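Local coordinates for ferric vibriobactin ABC transporter, periplasmic ferric vibriobactin-binding protein (Vibrio cholerae, PDB 3R5T) that binds the iron-loaded siderophore vibriobactin in the periplasm and probably delivers it to an ABC transporter for uptake into the cell, at residues D120-S125 with H186-Q191; L126-G131 with R142-F147; K152-V157 with S281-F286; L252-I255 with Q259-G262. All coordinates share one frame; numbering follows the deposited sequence.

Interaction 1. Residues D120-S125 with H186-Q191; sequences DQTWQS and HAQLLQ
Thr122 and Gln188 are brought together by matching first torsions: the threonine methyl CG2 and the glutamine CG each lie anti to their own carbonyl carbon. At Thr122 (chi1 57°) this leaves OG1 between the backbone N and carbonyl carbon, where it caps the helix by accepting from Ser125 N at 2.9 Å, while CG2 is turned out to Gln188. Gln188 then runs extended beyond CG, and the two side chains cross at about a right angle. The methyl rests against the terminal amide, with Thr122 CG2 3.4 Å from Gln188 CD and 3.5 Å from its OE1; it also touches the stem, 3.6 Å from Gln188 CB. No direct hydrogen bond crosses here. A water does the bridging: it donates to Asp120 O at 2.9 Å and accepts from Gln188 NE2 at 2.7 Å. The same NE2 is also bonded to Gln183 O, and these two acceptors together restrict the rotation of the amide. The contact is small and lies at the surface. It joins the N-cap turn of helix 123-134, which follows the parallel sheet ending in strand 113-116, to helix 185-192 beside the mixed sheet containing strands 177-180 and 229-233. Beneath it, Trp123 and Leu189 both pack on helix 272-286, and Leu189 also reaches Phe147 of helix 137-155.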
loop_
_atom_site.group_PDB
_atom_site.type_symbol
_atom_site.label_atom_id
_atom_site.label_comp_id
_atom_site.label_asym_id
_atom_site.label_seq_id
_atom_site.Cartn_x
_atom_site.Cartn_y
_atom_site.Cartn_z
ATOM N N ASP A 120 -3.103 3.034 -7.789
ATOM C CA ASP A 120 -2.853 2.349 -9.059
ATOM C C ASP A 120 -1.386 2.315 -9.423
ATOM O O ASP A 120 -1.025 2.182 -10.600
ATOM C CB ASP A 120 -3.643 2.993 -10.195
ATOM C CG ASP A 120 -3.263 4.445 -10.435
ATOM O OD1 ASP A 120 -3.707 4.965 -11.487
ATOM O OD2 ASP A 120 -2.549 5.066 -9.604
ATOM N N GLN A 121 -0.530 2.430 -8.421
ATOM C CA GLN A 121 0.886 2.263 -8.711
ATOM C C GLN A 121 1.563 1.439 -7.632
ATOM O O GLN A 121 1.050 1.256 -6.537
ATOM C CB GLN A 121 1.599 3.600 -8.977
ATOM C CG GLN A 121 1.452 4.598 -7.862
ATOM C CD GLN A 121 2.121 5.962 -8.150
ATOM O OE1 GLN A 121 3.126 6.048 -8.855
ATOM N NE2 GLN A 121 1.551 7.026 -7.598
ATOM N N THR A 122 2.695 0.864 -7.988
ATOM C CA THR A 122 3.505 0.130 -7.032
ATOM C C THR A 122 3.999 1.084 -5.949
ATOM O O THR A 122 4.006 2.298 -6.148
ATOM C CB THR A 122 4.721 -0.477 -7.710
ATOM O OG1 THR A 122 5.468 0.565 -8.341
ATOM C CG2 THR A 122 4.306 -1.464 -8.783
ATOM N N TRP A 123 4.464 0.554 -4.827
ATOM C CA TRP A 123 5.106 1.438 -3.864
ATOM C C TRP A 123 6.348 2.097 -4.496
ATOM O O TRP A 123 6.651 3.251 -4.197
ATOM C CB TRP A 123 5.417 0.745 -2.520
ATOM C CG TRP A 123 6.581 -0.198 -2.521
ATOM C CD1 TRP A 123 6.536 -1.570 -2.577
ATOM C CD2 TRP A 123 7.957 0.154 -2.421
ATOM N NE1 TRP A 123 7.805 -2.085 -2.519
ATOM C CE2 TRP A 123 8.701 -1.049 -2.438
ATOM C CE3 TRP A 123 8.647 1.376 -2.346
ATOM C CZ2 TRP A 123 10.097 -1.062 -2.353
ATOM C CZ3 TRP A 123 10.029 1.358 -2.273
ATOM C CH2 TRP A 123 10.742 0.151 -2.285
ATOM N N GLN A 124 7.050 1.374 -5.365
ATOM C CA GLN A 124 8.227 1.924 -6.008
ATOM C C GLN A 124 7.887 3.139 -6.854
ATOM O O GLN A 124 8.622 4.141 -6.823
ATOM C CB GLN A 124 8.901 0.861 -6.871
ATOM C CG GLN A 124 9.515 -0.290 -6.072
ATOM C CD GLN A 124 8.617 -1.509 -5.965
ATOM O OE1 GLN A 124 7.388 -1.416 -5.776
ATOM N NE2 GLN A 124 9.236 -2.672 -6.061
ATOM N N SER A 125 6.806 3.061 -7.617
ATOM C CA SER A 125 6.387 4.173 -8.461
ATOM C C SER A 125 6.010 5.384 -7.605
ATOM O O SER A 125 6.335 6.529 -7.929
ATOM C CB SER A 125 5.220 3.742 -9.344
ATOM O OG SER A 125 4.757 4.809 -10.150
ATOM N N HIS A 186 -0.482 -4.335 -4.322
ATOM C CA HIS A 186 -0.498 -5.716 -3.858
ATOM C C HIS A 186 -0.244 -6.710 -4.989
ATOM O O HIS A 186 0.572 -7.608 -4.851
ATOM C CB HIS A 186 -1.855 -6.043 -3.229
ATOM C CG HIS A 186 -2.127 -5.336 -1.945
ATOM N ND1 HIS A 186 -2.548 -4.027 -1.894
ATOM C CD2 HIS A 186 -2.123 -5.786 -0.669
ATOM C CE1 HIS A 186 -2.765 -3.687 -0.630
ATOM N NE2 HIS A 186 -2.501 -4.733 0.134
ATOM N N ALA A 187 -1.017 -6.601 -6.058
ATOM C CA ALA A 187 -0.866 -7.513 -7.187
ATOM C C ALA A 187 0.540 -7.423 -7.764
ATOM O O ALA A 187 1.166 -8.448 -8.020
ATOM C CB ALA A 187 -1.880 -7.191 -8.262
ATOM N N GLN A 188 1.045 -6.200 -7.923
ATOM C CA GLN A 188 2.348 -6.032 -8.573
ATOM C C GLN A 188 3.480 -6.566 -7.695
ATOM O O GLN A 188 4.447 -7.132 -8.202
ATOM C CB GLN A 188 2.564 -4.574 -8.992
ATOM C CG GLN A 188 1.502 -4.094 -10.007
ATOM C CD GLN A 188 1.894 -2.832 -10.761
ATOM O OE1 GLN A 188 2.822 -2.851 -11.579
ATOM N NE2 GLN A 188 1.168 -1.727 -10.512
ATOM N N LEU A 189 3.349 -6.418 -6.379
ATOM C CA LEU A 189 4.333 -6.990 -5.467
ATOM C C LEU A 189 4.407 -8.508 -5.629
ATOM O O LEU A 189 5.490 -9.088 -5.792
ATOM C CB LEU A 189 4.006 -6.628 -4.014
ATOM C CG LEU A 189 4.893 -7.314 -2.964
ATOM C CD1 LEU A 189 6.339 -6.855 -3.032
ATOM C CD2 LEU A 189 4.364 -7.045 -1.583
ATOM N N LEU A 190 3.258 -9.168 -5.621
ATOM C CA LEU A 190 3.274 -10.621 -5.778
ATOM C C LEU A 190 3.780 -11.060 -7.157
ATOM O O LEU A 190 4.523 -12.041 -7.273
ATOM C CB LEU A 190 1.896 -11.220 -5.463
ATOM C CG LEU A 190 1.716 -11.748 -4.032
ATOM C CD1 LEU A 190 2.246 -10.808 -2.969
ATOM C CD2 LEU A 190 0.266 -12.126 -3.765
ATOM N N GLN A 191 3.368 -10.338 -8.197
ATOM C CA GLN A 191 3.837 -10.613 -9.555
ATOM C C GLN A 191 5.361 -10.598 -9.617
ATOM O O GLN A 191 5.973 -11.399 -10.343
ATOM C CB GLN A 191 3.306 -9.562 -10.530
ATOM C CG GLN A 191 1.814 -9.570 -10.779
ATOM C CD GLN A 191 1.365 -8.317 -11.514
ATOM O OE1 GLN A 191 2.100 -7.780 -12.350
ATOM N NE2 GLN A 191 0.162 -7.836 -11.195
HETATM O O HOH W 1 0.775 0.485 -12.080
#

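Interaction 2. Residues L126-G131 with R142-F147; sequences LAQQLG and RTIHNF. With MOH (methanol), chain D.
Ala127 and Gln128 meet Ile144 inside a helical hairpin, where helix 123-134 turns back through a short connection and helix 137-155 runs past it in roughly the opposite direction. Ile144 reaches across with the end of its longer branch. Its CG1 lies anti to the carbonyl carbon (chi1 -67°) and the chain continues extended, which delivers CD1 to the facing helix. There CD1 sits 4.3 Å from Ala127 CB, a plain methyl-to-methyl contact. Beside it, the aliphatic part of Gln128 crosses Ile144 at about a right angle; the apparent closeness of Gln128 CG to Ile144 CD1 depends on one of two glutamine conformers and is doubtful in detail. The nearest CA atoms, of Ala127 and Ile144, are 8.1 Å apart, ordinary for packed helices. Ala127 itself is buried, and its side chain also touches Thr36 of helix 31-39.

Gln129 is turned away from Ile144 and belongs to a separate polar cluster. Its OE1 accepts from the oxygen of a methanol, probably carried in from the crystallisation liquor, at 2.7 Å, and also from Gln121 NE2. A weak bond of 3.1 Å runs from Gln129 NE2 to that methanol oxygen, which is bonded to Asp117 N as well. Two successive, roughly antiparallel helices packed so form a helical hairpin, and helix 137-155 matches the long lobe-joining helix of this family.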
loop_
_atom_site.group_PDB
_atom_site.type_symbol
_atom_site.label_atom_id
_atom_site.label_comp_id
_atom_site.label_asym_id
_atom_site.label_seq_id
_atom_site.Cartn_x
_atom_site.Cartn_y
_atom_site.Cartn_z
ATOM N N LEU A 126 5.315 5.131 -6.502
ATOM C CA LEU A 126 4.977 6.205 -5.589
ATOM C C LEU A 126 6.265 6.791 -4.990
ATOM O O LEU A 126 6.398 8.004 -4.875
ATOM C CB LEU A 126 4.067 5.666 -4.499
ATOM C CG LEU A 126 3.617 6.685 -3.452
ATOM C CD1 LEU A 126 2.730 7.743 -4.094
ATOM C CD2 LEU A 126 2.893 6.007 -2.277
ATOM N N ALA A 127 7.206 5.933 -4.607
ATOM C CA ALA A 127 8.487 6.428 -4.074
ATOM C C ALA A 127 9.214 7.321 -5.084
ATOM O O ALA A 127 9.795 8.347 -4.733
ATOM C CB ALA A 127 9.370 5.275 -3.660
ATOM N N GLN A 128 9.229 6.900 -6.347
ATOM C CA GLN A 128 9.847 7.700 -7.398
ATOM C C GLN A 128 9.162 9.056 -7.542
ATOM O O GLN A 128 9.823 10.093 -7.678
ATOM C CB GLN A 128 9.817 6.940 -8.719
ATOM C CG GLN A 128 10.659 5.693 -8.713
ATOM C CD GLN A 128 10.768 5.080 -10.085
ATOM O OE1 GLN A 128 10.235 3.998 -10.338
ATOM N NE2 GLN A 128 11.446 5.780 -10.993
ATOM N N GLN A 129 7.833 9.045 -7.501
ATOM C CA GLN A 129 7.072 10.267 -7.642
ATOM C C GLN A 129 7.432 11.219 -6.498
ATOM O O GLN A 129 7.672 12.416 -6.713
ATOM C CB GLN A 129 5.590 9.935 -7.633
ATOM C CG GLN A 129 4.707 11.139 -7.769
ATOM C CD GLN A 129 3.285 10.741 -8.033
ATOM O OE1 GLN A 129 2.780 9.770 -7.461
ATOM N NE2 GLN A 129 2.620 11.494 -8.901
ATOM N N LEU A 130 7.477 10.685 -5.282
ATOM C CA LEU A 130 7.816 11.480 -4.102
ATOM C C LEU A 130 9.285 11.886 -4.097
ATOM O O LEU A 130 9.624 12.964 -3.601
ATOM C CB LEU A 130 7.461 10.724 -2.823
ATOM C CG LEU A 130 5.959 10.487 -2.668
ATOM C CD1 LEU A 130 5.680 9.568 -1.474
ATOM C CD2 LEU A 130 5.193 11.811 -2.576
ATOM N N GLY A 131 10.154 11.048 -4.673
ATOM C CA GLY A 131 11.559 11.402 -4.817
ATOM C C GLY A 131 11.706 12.669 -5.633
ATOM O O GLY A 131 12.501 13.544 -5.296
ATOM N N ARG A 142 18.053 4.218 -5.170
ATOM C CA ARG A 142 18.838 3.220 -4.450
ATOM C C ARG A 142 17.927 2.234 -3.726
ATOM O O ARG A 142 18.111 1.017 -3.802
ATOM C CB ARG A 142 19.759 3.909 -3.446
ATOM C CG ARG A 142 20.526 2.966 -2.537
ATOM C CD ARG A 142 21.732 3.651 -1.911
ATOM N NE ARG A 142 21.396 4.890 -1.212
ATOM C CZ ARG A 142 21.684 6.109 -1.660
ATOM N NH1 ARG A 142 22.313 6.265 -2.816
ATOM N NH2 ARG A 142 21.342 7.176 -0.948
ATOM N N THR A 143 16.960 2.781 -3.001
ATOM C CA THR A 143 16.003 1.948 -2.260
ATOM C C THR A 143 15.250 0.974 -3.171
ATOM O O THR A 143 15.121 -0.223 -2.870
ATOM C CB THR A 143 15.013 2.834 -1.493
ATOM O OG1 THR A 143 15.734 3.654 -0.566
ATOM C CG2 THR A 143 13.995 1.983 -0.719
ATOM N N ILE A 144 14.752 1.494 -4.285
ATOM C CA ILE A 144 14.025 0.691 -5.257
ATOM C C ILE A 144 14.931 -0.369 -5.876
ATOM O O ILE A 144 14.561 -1.540 -5.978
ATOM C CB ILE A 144 13.414 1.594 -6.356
ATOM C CG1 ILE A 144 12.318 2.473 -5.742
ATOM C CG2 ILE A 144 12.869 0.777 -7.522
ATOM C CD1 ILE A 144 11.977 3.631 -6.632
ATOM N N HIS A 145 16.134 0.036 -6.266
ATOM C CA HIS A 145 17.044 -0.899 -6.886
ATOM C C HIS A 145 17.418 -2.045 -5.938
ATOM O O HIS A 145 17.472 -3.221 -6.343
ATOM C CB HIS A 145 18.302 -0.171 -7.355
ATOM C CG HIS A 145 19.413 -1.096 -7.715
ATOM N ND1 HIS A 145 19.477 -1.729 -8.939
ATOM C CD2 HIS A 145 20.471 -1.542 -7.000
ATOM C CE1 HIS A 145 20.550 -2.500 -8.973
ATOM N NE2 HIS A 145 21.171 -2.402 -7.810
ATOM N N ASN A 146 17.674 -1.715 -4.671
ATOM C CA ASN A 146 18.045 -2.757 -3.719
ATOM C C ASN A 146 16.902 -3.742 -3.511
ATOM O O ASN A 146 17.128 -4.950 -3.382
ATOM C CB ASN A 146 18.443 -2.160 -2.370
ATOM C CG ASN A 146 19.778 -1.447 -2.410
ATOM O OD1 ASN A 146 20.578 -1.637 -3.321
ATOM N ND2 ASN A 146 20.021 -0.618 -1.402
ATOM N N PHE A 147 15.674 -3.229 -3.468
ATOM C CA PHE A 147 14.524 -4.080 -3.226
ATOM C C PHE A 147 14.317 -5.008 -4.407
ATOM O O PHE A 147 13.991 -6.186 -4.239
ATOM C CB PHE A 147 13.281 -3.228 -2.996
ATOM C CG PHE A 147 12.074 -4.025 -2.595
ATOM C CD1 PHE A 147 11.881 -4.402 -1.275
ATOM C CD2 PHE A 147 11.132 -4.393 -3.543
ATOM C CE1 PHE A 147 10.761 -5.147 -0.918
ATOM C CE2 PHE A 147 10.017 -5.125 -3.188
ATOM C CZ PHE A 147 9.837 -5.497 -1.884
HETATM C C MOH D . -0.696 10.436 -9.145
HETATM O O MOH D . 0.149 9.812 -8.183
#

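Interaction 3. Residues K152-V157 with S281-F286; sequences KQVRDV and SLLRRF
Leu283 presents its branched end to Val154 and Val157, and the chain can be followed outward from the helix. CB leaves helix 272-286 without heading straight at the other segment. With chi1 at -79°, CG lies anti to the carbonyl carbon and the branch swings across. CG comes first to Val154 CG1, at 4.1 Å. Beyond it the two methyls divide the work. CD1 takes the other branch of the same valine, 4.0 Å from Val154 CG2, while CD2 fits between two residues, 3.9 Å from Val154 CG1 and 3.7 Å from Val157 CG2. The leucine thus spans both methyls of Val154 and continues onto Val157, three residues further along, and meets each valine at a slant.

The valines offer their methyls differently. Val154, on helix 137-155, points toward Leu283; Val157 lies near the end of that helix and brings in the methyl held between its backbone N and carbonyl carbon. Leu294, from the segment beyond helix 272-286, touches both Leu283 and Val157 and adds to the apolar patch. Close by, Phe286 is backbone-bonded to Asp159 and stacks edge-to-face with Tyr261, which fastens the end of helix 272-286 to its surroundings.

The contact packs the far part of the long helix 137-155 against helix 272-286. No hydrogen bond or salt bridge passes between 152-157 and 281-286. Cohesion here comes from van der Waals contact and the burial of branched aliphatic groups, which implies an association governed by shape more than by the direction of individual bonds.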
loop_
_atom_site.group_PDB
_atom_site.type_symbol
_atom_site.label_atom_id
_atom_site.label_comp_id
_atom_site.label_asym_id
_atom_site.label_seq_id
_atom_site.Cartn_x
_atom_site.Cartn_y
_atom_site.Cartn_z
ATOM N N LYS A 152 14.354 -10.376 -7.068
ATOM C CA LYS A 152 14.957 -11.254 -8.066
ATOM C C LYS A 152 15.449 -12.531 -7.407
ATOM O O LYS A 152 15.151 -13.637 -7.861
ATOM C CB LYS A 152 16.131 -10.538 -8.728
ATOM C CG LYS A 152 15.743 -9.597 -9.837
ATOM C CD LYS A 152 16.189 -10.151 -11.181
ATOM C CE LYS A 152 15.824 -9.199 -12.300
ATOM N NZ LYS A 152 14.356 -9.017 -12.406
ATOM N N GLN A 153 16.204 -12.371 -6.326
ATOM C CA GLN A 153 16.744 -13.520 -5.610
ATOM C C GLN A 153 15.620 -14.389 -5.066
ATOM O O GLN A 153 15.655 -15.619 -5.153
ATOM C CB GLN A 153 17.616 -13.064 -4.448
ATOM C CG GLN A 153 18.963 -12.479 -4.818
ATOM C CD GLN A 153 19.704 -12.026 -3.578
ATOM O OE1 GLN A 153 20.762 -12.564 -3.248
ATOM N NE2 GLN A 153 19.126 -11.067 -2.856
ATOM N N VAL A 154 14.621 -13.744 -4.478
ATOM C CA VAL A 154 13.515 -14.470 -3.897
ATOM C C VAL A 154 12.733 -15.217 -4.972
ATOM O O VAL A 154 12.378 -16.387 -4.805
ATOM C CB VAL A 154 12.572 -13.507 -3.147
ATOM C CG1 VAL A 154 11.302 -14.229 -2.742
ATOM C CG2 VAL A 154 13.282 -12.878 -1.938
ATOM N N ARG A 155 12.461 -14.535 -6.074
ATOM C CA ARG A 155 11.715 -15.128 -7.179
ATOM C C ARG A 155 12.329 -16.464 -7.598
ATOM O O ARG A 155 11.612 -17.411 -7.936
ATOM C CB ARG A 155 11.679 -14.150 -8.359
ATOM C CG ARG A 155 10.842 -14.607 -9.537
ATOM C CD ARG A 155 10.630 -13.456 -10.511
ATOM N NE ARG A 155 11.872 -13.064 -11.171
ATOM C CZ ARG A 155 12.499 -11.906 -10.985
ATOM N NH1 ARG A 155 12.011 -10.995 -10.148
ATOM N NH2 ARG A 155 13.622 -11.660 -11.646
ATOM N N ASP A 156 13.659 -16.532 -7.554
ATOM C CA ASP A 156 14.415 -17.718 -7.968
ATOM C C ASP A 156 14.402 -18.891 -6.991
ATOM O O ASP A 156 14.818 -19.994 -7.346
ATOM C CB ASP A 156 15.873 -17.338 -8.248
ATOM C CG ASP A 156 16.045 -16.604 -9.555
ATOM O OD1 ASP A 156 15.135 -16.686 -10.410
ATOM O OD2 ASP A 156 17.109 -15.964 -9.729
ATOM N N VAL A 157 13.964 -18.661 -5.759
ATOM C CA VAL A 157 13.937 -19.739 -4.766
ATOM C C VAL A 157 12.532 -20.161 -4.322
ATOM O O VAL A 157 12.373 -21.194 -3.669
ATOM C CB VAL A 157 14.770 -19.393 -3.507
ATOM C CG1 VAL A 157 16.213 -19.082 -3.881
ATOM C CG2 VAL A 157 14.130 -18.236 -2.742
ATOM N N SER A 281 7.181 -13.694 4.404
ATOM C CA SER A 281 6.193 -14.745 4.658
ATOM C C SER A 281 6.167 -15.745 3.508
ATOM O O SER A 281 5.964 -16.941 3.717
ATOM C CB SER A 281 4.789 -14.165 4.915
ATOM O OG SER A 281 4.125 -13.794 3.714
ATOM N N LEU A 282 6.399 -15.259 2.297
ATOM C CA LEU A 282 6.413 -16.136 1.135
ATOM C C LEU A 282 7.639 -17.052 1.157
ATOM O O LEU A 282 7.539 -18.235 0.822
ATOM C CB LEU A 282 6.360 -15.320 -0.157
ATOM C CG LEU A 282 5.086 -14.487 -0.347
ATOM C CD1 LEU A 282 5.164 -13.809 -1.685
ATOM C CD2 LEU A 282 3.832 -15.355 -0.251
ATOM N N LEU A 283 8.782 -16.509 1.578
ATOM C CA LEU A 283 10.002 -17.297 1.729
ATOM C C LEU A 283 9.805 -18.420 2.739
ATOM O O LEU A 283 10.186 -19.571 2.496
ATOM C CB LEU A 283 11.171 -16.419 2.168
ATOM C CG LEU A 283 11.853 -15.585 1.081
ATOM C CD1 LEU A 283 12.738 -14.499 1.694
ATOM C CD2 LEU A 283 12.656 -16.481 0.158
ATOM N N ARG A 284 9.224 -18.083 3.880
ATOM C CA ARG A 284 9.009 -19.065 4.937
ATOM C C ARG A 284 8.107 -20.203 4.482
ATOM O O ARG A 284 8.341 -21.363 4.835
ATOM C CB ARG A 284 8.407 -18.401 6.181
ATOM C CG ARG A 284 9.392 -17.570 6.984
ATOM C CD ARG A 284 8.735 -16.955 8.216
ATOM N NE ARG A 284 9.454 -15.759 8.635
ATOM C CZ ARG A 284 8.977 -14.522 8.548
ATOM N NH1 ARG A 284 7.749 -14.297 8.090
ATOM N NH2 ARG A 284 9.728 -13.511 8.951
ATOM N N ARG A 285 7.069 -19.886 3.714
ATOM C CA ARG A 285 6.136 -20.929 3.304
ATOM C C ARG A 285 6.538 -21.670 2.038
ATOM O O ARG A 285 6.318 -22.875 1.939
ATOM C CB ARG A 285 4.696 -20.417 3.160
ATOM C CG ARG A 285 3.729 -21.569 2.868
ATOM C CD ARG A 285 2.276 -21.156 2.874
ATOM N NE ARG A 285 1.687 -21.138 4.211
ATOM C CZ ARG A 285 1.165 -22.189 4.844
ATOM N NH1 ARG A 285 1.164 -23.400 4.304
ATOM N NH2 ARG A 285 0.642 -22.017 6.046
ATOM N N PHE A 286 7.112 -20.958 1.073
ATOM C CA PHE A 286 7.336 -21.538 -0.256
ATOM C C PHE A 286 8.798 -21.808 -0.634
ATOM O O PHE A 286 9.059 -22.392 -1.676
ATOM C CB PHE A 286 6.653 -20.692 -1.341
ATOM C CG PHE A 286 5.159 -20.557 -1.165
ATOM C CD1 PHE A 286 4.590 -19.317 -0.905
ATOM C CD2 PHE A 286 4.326 -21.665 -1.260
ATOM C CE1 PHE A 286 3.218 -19.187 -0.734
ATOM C CE2 PHE A 286 2.951 -21.534 -1.097
ATOM C CZ PHE A 286 2.403 -20.297 -0.836
#

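Interaction 4. Residues L252-I255 with Q259-G262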
loop_
_atom_site.group_PDB
_atom_site.type_symbol
_atom_site.label_atom_id
_atom_site.label_comp_id
_atom_site.label_asym_id
_atom_site.label_seq_id
_atom_site.Cartn_x
_atom_site.Cartn_y
_atom_site.Cartn_z
ATOM N N LEU A 252 -14.560 -23.248 -3.840
ATOM C CA LEU A 252 -13.499 -22.458 -4.455
ATOM C C LEU A 252 -12.273 -23.320 -4.699
ATOM O O LEU A 252 -11.889 -24.121 -3.853
ATOM C CB LEU A 252 -13.096 -21.262 -3.585
ATOM C CG LEU A 252 -13.923 -19.985 -3.711
ATOM C CD1 LEU A 252 -13.327 -18.888 -2.832
ATOM C CD2 LEU A 252 -14.001 -19.528 -5.151
ATOM N N PRO A 253 -11.642 -23.162 -5.869
ATOM C CA PRO A 253 -10.451 -23.974 -6.120
ATOM C C PRO A 253 -9.384 -23.827 -5.036
ATOM O O PRO A 253 -8.770 -24.823 -4.646
ATOM C CB PRO A 253 -9.943 -23.446 -7.469
ATOM C CG PRO A 253 -11.172 -22.903 -8.138
ATOM C CD PRO A 253 -12.028 -22.348 -7.035
ATOM N N SER A 254 -9.180 -22.609 -4.535
ATOM C CA SER A 254 -8.161 -22.391 -3.514
ATOM C C SER A 254 -8.513 -23.057 -2.180
ATOM O O SER A 254 -7.630 -23.543 -1.470
ATOM C CB SER A 254 -7.897 -20.896 -3.344
ATOM O OG SER A 254 -9.095 -20.212 -3.008
ATOM N N ILE A 255 -9.800 -23.078 -1.842
ATOM C CA ILE A 255 -10.276 -23.797 -0.658
ATOM C C ILE A 255 -10.226 -25.321 -0.846
ATOM O O ILE A 255 -9.791 -26.049 0.043
ATOM C CB ILE A 255 -11.682 -23.318 -0.228
ATOM C CG1 ILE A 255 -11.591 -21.897 0.331
ATOM C CG2 ILE A 255 -12.264 -24.249 0.812
ATOM C CD1 ILE A 255 -12.947 -21.285 0.667
ATOM N N GLN A 259 -5.246 -23.949 -0.285
ATOM C CA GLN A 259 -4.194 -22.994 -0.561
ATOM C C GLN A 259 -4.727 -21.591 -0.336
ATOM O O GLN A 259 -4.743 -20.746 -1.236
ATOM C CB GLN A 259 -3.628 -23.200 -1.971
ATOM C CG GLN A 259 -2.740 -24.454 -2.043
ATOM C CD GLN A 259 -2.408 -24.934 -3.451
ATOM O OE1 GLN A 259 -1.706 -25.932 -3.610
ATOM N NE2 GLN A 259 -2.922 -24.255 -4.465
ATOM N N VAL A 260 -5.188 -21.362 0.895
ATOM C CA VAL A 260 -5.645 -20.058 1.339
ATOM C C VAL A 260 -4.698 -19.590 2.430
ATOM O O VAL A 260 -4.555 -20.254 3.458
ATOM C CB VAL A 260 -7.058 -20.125 1.943
ATOM C CG1 VAL A 260 -7.472 -18.752 2.451
ATOM C CG2 VAL A 260 -8.052 -20.634 0.923
ATOM N N TYR A 261 -4.065 -18.444 2.202
ATOM C CA TYR A 261 -3.010 -17.958 3.078
ATOM C C TYR A 261 -3.260 -16.513 3.480
ATOM O O TYR A 261 -3.827 -15.728 2.715
ATOM C CB TYR A 261 -1.652 -18.065 2.364
ATOM C CG TYR A 261 -1.395 -19.430 1.755
ATOM C CD1 TYR A 261 -1.145 -20.536 2.562
ATOM C CD2 TYR A 261 -1.426 -19.615 0.376
ATOM C CE1 TYR A 261 -0.923 -21.785 2.011
ATOM C CE2 TYR A 261 -1.205 -20.854 -0.179
ATOM C CZ TYR A 261 -0.950 -21.934 0.638
ATOM O OH TYR A 261 -0.728 -23.173 0.077
ATOM N N GLY A 262 -2.858 -16.161 4.694
ATOM C CA GLY A 262 -2.841 -14.759 5.058
ATOM C C GLY A 262 -1.629 -14.074 4.467
ATOM O O GLY A 262 -0.517 -14.597 4.492
#
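Ser254 and Gln259 are joined by the one hydrogen bond of this contact, a backbone link from Gln259 N to Ser254 O. It is short and nearly straight, 2.7 Å with an N-H...O angle of 170°, and the donor approaches almost in line with the carbonyl. With its acceptor five residues back along the chain, the bond closes the short connection between helix 253-256 and strand 260-264, with Ser254 CA only 5.0 Å from Gln259 CA.

Apolar contact comes from Val260. Its CG2, placed beside its own backbone N by a chi1 of 177°, lies 3.8 Å from Ile255 CG1, and the two side chains run side by side, pointing the same way. The same methyl rests 3.8 Å from Ser254 O, covering the acceptor next to the bond.

The polar side chains take their partners outside the two segments. Ser254 OG, held between its backbone N and carbonyl carbon, bonds to Thr230 OG1, and Gln259 NE2 bonds to Glu228 O. Thr230 belongs to strand 229-233 and Glu228 directly precedes it, so both tie the connection to that region.

Strand 260-264 is the outermost strand of the mixed sheet within the chain, parallel to 229-233, and the helices between them, 237-244 and 253-256, complete a beta-alpha-beta crossover. Val260 packs on Phe243 and Leu244 of helix 237-244 and on Leu232 of strand 229-233.

Interactions 1 and 2 share helix 123-134 and are in direct contact; interactions 2 and 3 sit at different levels of helix 137-155, their centres about 21 Å apart. Interaction 1 is a surface contact and uses a water and an amide. Interactions 2 and 3 are partly buried and apolar, joining helices through aliphatic side chains. Interaction 4 is the buried one, and it alone has a direct hydrogen bond across its segments, as befits a short helix-to-strand connection. Interactions 3 and 4 touch where Arg285 NE packs 3.3 Å from Tyr261 CD1, linking the end of helix 272-286 to the edge strand 260-264.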